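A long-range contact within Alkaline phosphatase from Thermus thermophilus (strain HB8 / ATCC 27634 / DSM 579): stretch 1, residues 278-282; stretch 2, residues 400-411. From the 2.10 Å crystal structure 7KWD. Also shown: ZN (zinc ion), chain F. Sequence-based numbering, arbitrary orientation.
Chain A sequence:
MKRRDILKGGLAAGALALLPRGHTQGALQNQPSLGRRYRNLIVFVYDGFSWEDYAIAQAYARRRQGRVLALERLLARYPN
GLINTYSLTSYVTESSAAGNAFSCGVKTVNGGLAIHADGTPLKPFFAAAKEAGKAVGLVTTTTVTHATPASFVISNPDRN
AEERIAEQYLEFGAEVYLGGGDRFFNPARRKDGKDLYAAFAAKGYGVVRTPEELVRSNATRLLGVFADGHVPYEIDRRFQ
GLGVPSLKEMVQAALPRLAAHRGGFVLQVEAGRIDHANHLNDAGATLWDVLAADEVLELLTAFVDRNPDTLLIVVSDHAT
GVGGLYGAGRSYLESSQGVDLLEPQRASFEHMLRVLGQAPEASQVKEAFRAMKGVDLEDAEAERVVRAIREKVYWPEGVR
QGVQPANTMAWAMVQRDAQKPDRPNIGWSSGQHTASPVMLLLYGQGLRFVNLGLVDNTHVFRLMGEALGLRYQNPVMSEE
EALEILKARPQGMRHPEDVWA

Stretch 1 278-282: NHLND
Stretch 2 (400-411) RQGVQPANTMAW

The end of a zinc-binding helix is held here by carboxamides: across at least 120 residues of sequence, N407 of stretch 2 binds the carbonyl of H279 and Q401 binds the side chain of N281. Stretch 1 is helical at N278 and H279 (phi/psi -66/-35 and -59/-46), and L280 stays near that region at -65/-18. N281 then leaves it with positive phi (67/39), and D282 is extended (-110/92), its t side chain capping the helix that follows. Stretch 2 runs as loop from R400 to P405, with a cis peptide bond before P405, and as helix from A406 to W411. In register, the CA of H279 lies 6.3 Å from the CA of V403, and the CA of L280 5.0 Å from the CA of A406; the small side chain of A406 accompanies this close approach.

N407, an m rotamer with chi2 179°, has its CA-to-CB bond sideways to stretch 1, but its end comes nearer: N407 ND2 donates to H279 O at 2.9 Å and 154°. L280 O is also 3.2 Å from N407 ND2. On the other side of the amide, N407 OD1 receives two bonds, from V403 N at 3.3 Å and from Q401 NE2 at 3.1 Å, both weak, linking the N407 side chain to the preceding loop. N281 is m, chi2 -167°, its CA-to-CB bond toward stretch 2. Q401 NE2 donates to N281 OD1 at 2.9 Å, while N281 ND2 turns back to N278 O at 3.0 Å; an asparagine thus serves both the partner and its own helix end. Q401 (m, m, chi3 -173°) starts sideways and ends near stretch 1; its OE1 accepts from W411 NE1 at 2.9 Å, so the amide is held at both ends. Water 1 donates to N281 OD1 at 2.7 Å and weakly to Q401 OE1 at 3.4 Å, bridging the two side chains.

Carbon contacts accompany the polar ones. V403 (-120/117, t) points toward stretch 1, its CB 3.3 Å from H279 O and its CG1 4.4 Å from L280 CD2, an apolar pair. L280 (m, t) points away overall, yet its CB sits 3.7 Å from A406 CB, the other apolar pair. One helical turn later, A410 CB comes 3.5 Å from N281 O and 3.7 Å from N281 CB. The methyl groups of A406 and A410 both point toward stretch 1 and touch its backbone, A406 CB at 3.5 Å from L280 O. That helix begins with N407 N to V403 O at 2.9 Å and continues with A410 N to A406 O at 2.9 Å.

H279 (m, chi2 -54°) starts sideways and its end leads away to the metal: H279 NE2 binds ZN at 2.2 Å, with three further atoms from elsewhere in the structure. V403 CG2 meets its ring obliquely, 4.0 Å from H279 ND1. The two stretches bury 323 Å² in all, N281 contributing the largest share.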

# COMPACT_ATOMS: atom_id res chain seq x y z
N ASN A 278 -6.88 5.56 11.43
CA ASN A 278 -6.82 4.29 10.72
C ASN A 278 -7.13 3.14 11.65
O ASN A 278 -7.72 2.13 11.22
CB ASN A 278 -5.47 4.09 10.05
CG ASN A 278 -5.29 4.98 8.82
OD1 ASN A 278 -6.26 5.44 8.22
ND2 ASN A 278 -4.05 5.22 8.45
N HIS A 279 -6.70 3.26 12.93
CA HIS A 279 -7.08 2.29 13.96
C HIS A 279 -8.60 2.23 14.12
O HIS A 279 -9.18 1.14 14.19
CB HIS A 279 -6.43 2.66 15.29
CG HIS A 279 -5.02 2.21 15.43
ND1 HIS A 279 -4.63 0.90 15.24
CD2 HIS A 279 -3.89 2.89 15.74
CE1 HIS A 279 -3.34 0.79 15.45
NE2 HIS A 279 -2.87 1.98 15.78
N LEU A 280 -9.26 3.40 14.18
CA LEU A 280 -10.72 3.40 14.27
C LEU A 280 -11.40 2.82 13.01
O LEU A 280 -12.58 2.46 13.07
CB LEU A 280 -11.26 4.81 14.47
CG LEU A 280 -10.59 5.67 15.52
CD1 LEU A 280 -11.24 7.00 15.62
CD2 LEU A 280 -10.63 4.97 16.84
N ASN A 281 -10.69 2.74 11.89
CA ASN A 281 -11.27 2.40 10.59
C ASN A 281 -12.22 3.51 10.14
O ASN A 281 -13.29 3.23 9.61
CB ASN A 281 -12.02 1.08 10.60
CG ASN A 281 -11.12 -0.14 10.54
OD1 ASN A 281 -11.61 -1.22 10.30
ND2 ASN A 281 -9.81 0.03 10.79
N ASP A 282 -11.84 4.76 10.40
CA ASP A 282 -12.64 5.93 10.09
C ASP A 282 -11.97 6.70 8.95
O ASP A 282 -11.14 7.60 9.16
CB ASP A 282 -12.80 6.80 11.32
CG ASP A 282 -13.67 8.01 11.08
OD1 ASP A 282 -13.95 8.33 9.89
OD2 ASP A 282 -14.05 8.67 12.07
N ARG A 400 -8.97 -9.72 14.26
CA ARG A 400 -8.58 -9.04 13.03
C ARG A 400 -8.97 -7.58 13.11
O ARG A 400 -8.15 -6.69 12.82
CB ARG A 400 -9.23 -9.73 11.84
CG ARG A 400 -9.19 -8.93 10.56
CD ARG A 400 -9.37 -9.86 9.38
NE ARG A 400 -9.93 -9.14 8.25
CZ ARG A 400 -10.28 -9.72 7.11
NH1 ARG A 400 -10.12 -11.02 6.98
NH2 ARG A 400 -10.79 -8.98 6.13
N GLN A 401 -10.19 -7.32 13.57
CA GLN A 401 -10.68 -5.96 13.79
C GLN A 401 -10.49 -5.61 15.27
O GLN A 401 -11.44 -5.57 16.06
CB GLN A 401 -12.12 -5.85 13.33
CG GLN A 401 -12.37 -6.21 11.85
CD GLN A 401 -12.08 -5.06 10.87
OE1 GLN A 401 -12.35 -5.19 9.67
NE2 GLN A 401 -11.50 -3.96 11.37
N GLY A 402 -9.26 -5.29 15.64
CA GLY A 402 -8.84 -5.26 17.03
C GLY A 402 -9.08 -3.97 17.78
O GLY A 402 -8.66 -3.84 18.93
N VAL A 403 -9.74 -2.99 17.18
CA VAL A 403 -9.97 -1.70 17.82
C VAL A 403 -11.48 -1.50 17.92
O VAL A 403 -12.18 -1.45 16.89
CB VAL A 403 -9.28 -0.58 17.04
CG1 VAL A 403 -9.70 0.77 17.60
CG2 VAL A 403 -7.74 -0.76 17.10
N GLN A 404 -11.98 -1.42 19.14
CA GLN A 404 -13.42 -1.48 19.39
C GLN A 404 -13.80 -0.46 20.44
O GLN A 404 -13.01 -0.17 21.34
CB GLN A 404 -13.83 -2.89 19.83
CG GLN A 404 -13.49 -3.98 18.83
CD GLN A 404 -14.42 -3.94 17.63
OE1 GLN A 404 -15.37 -3.16 17.62
NE2 GLN A 404 -14.15 -4.78 16.61
N PRO A 405 -15.01 0.10 20.35
CA PRO A 405 -16.02 -0.35 19.39
C PRO A 405 -15.93 0.25 17.98
O PRO A 405 -16.77 -0.06 17.14
CB PRO A 405 -17.33 0.09 20.05
CG PRO A 405 -16.95 1.36 20.77
CD PRO A 405 -15.51 1.19 21.22
N ALA A 406 -14.91 1.06 17.70
CA ALA A 406 -14.88 1.80 16.45
C ALA A 406 -14.97 0.90 15.22
O ALA A 406 -15.64 1.25 14.25
CB ALA A 406 -13.61 2.64 16.36
N ASN A 407 -14.30 -0.26 15.24
CA ASN A 407 -14.31 -1.09 14.05
C ASN A 407 -15.70 -1.69 13.80
O ASN A 407 -16.09 -1.90 12.65
CB ASN A 407 -13.28 -2.23 14.12
CG ASN A 407 -11.80 -1.76 14.01
OD1 ASN A 407 -10.90 -2.59 14.07
ND2 ASN A 407 -11.56 -0.45 13.88
N THR A 408 -16.45 -1.99 14.87
CA THR A 408 -17.84 -2.40 14.66
C THR A 408 -18.64 -1.24 14.07
O THR A 408 -19.48 -1.43 13.18
CB THR A 408 -18.47 -2.88 15.97
OG1 THR A 408 -17.73 -4.00 16.48
CG2 THR A 408 -19.92 -3.31 15.75
N MET A 409 -18.36 -0.02 14.53
CA MET A 409 -18.99 1.15 13.93
C MET A 409 -18.73 1.20 12.43
O MET A 409 -19.63 1.48 11.63
CB MET A 409 -18.49 2.41 14.63
CG MET A 409 -18.98 2.51 16.08
SD MET A 409 -18.27 3.84 17.05
CE MET A 409 -19.16 5.27 16.41
N ALA A 410 -17.49 0.91 12.01
CA ALA A 410 -17.18 1.00 10.59
C ALA A 410 -17.96 -0.03 9.80
O ALA A 410 -18.55 0.29 8.77
CB ALA A 410 -15.67 0.83 10.38
N TRP A 411 -18.02 -1.26 10.32
CA TRP A 411 -18.79 -2.30 9.67
C TRP A 411 -20.28 -2.01 9.71
O TRP A 411 -21.01 -2.40 8.79
CB TRP A 411 -18.50 -3.65 10.32
CG TRP A 411 -17.29 -4.32 9.76
CD1 TRP A 411 -16.05 -4.40 10.33
CD2 TRP A 411 -17.21 -5.03 8.52
NE1 TRP A 411 -15.21 -5.12 9.52
CE2 TRP A 411 -15.90 -5.51 8.40
CE3 TRP A 411 -18.13 -5.30 7.49
CZ2 TRP A 411 -15.48 -6.24 7.29
CZ3 TRP A 411 -17.71 -6.03 6.41
CH2 TRP A 411 -16.39 -6.48 6.31
ZN ZN F . -0.82 2.85 15.88
O HOH W 1 -13.86 -2.20 9.16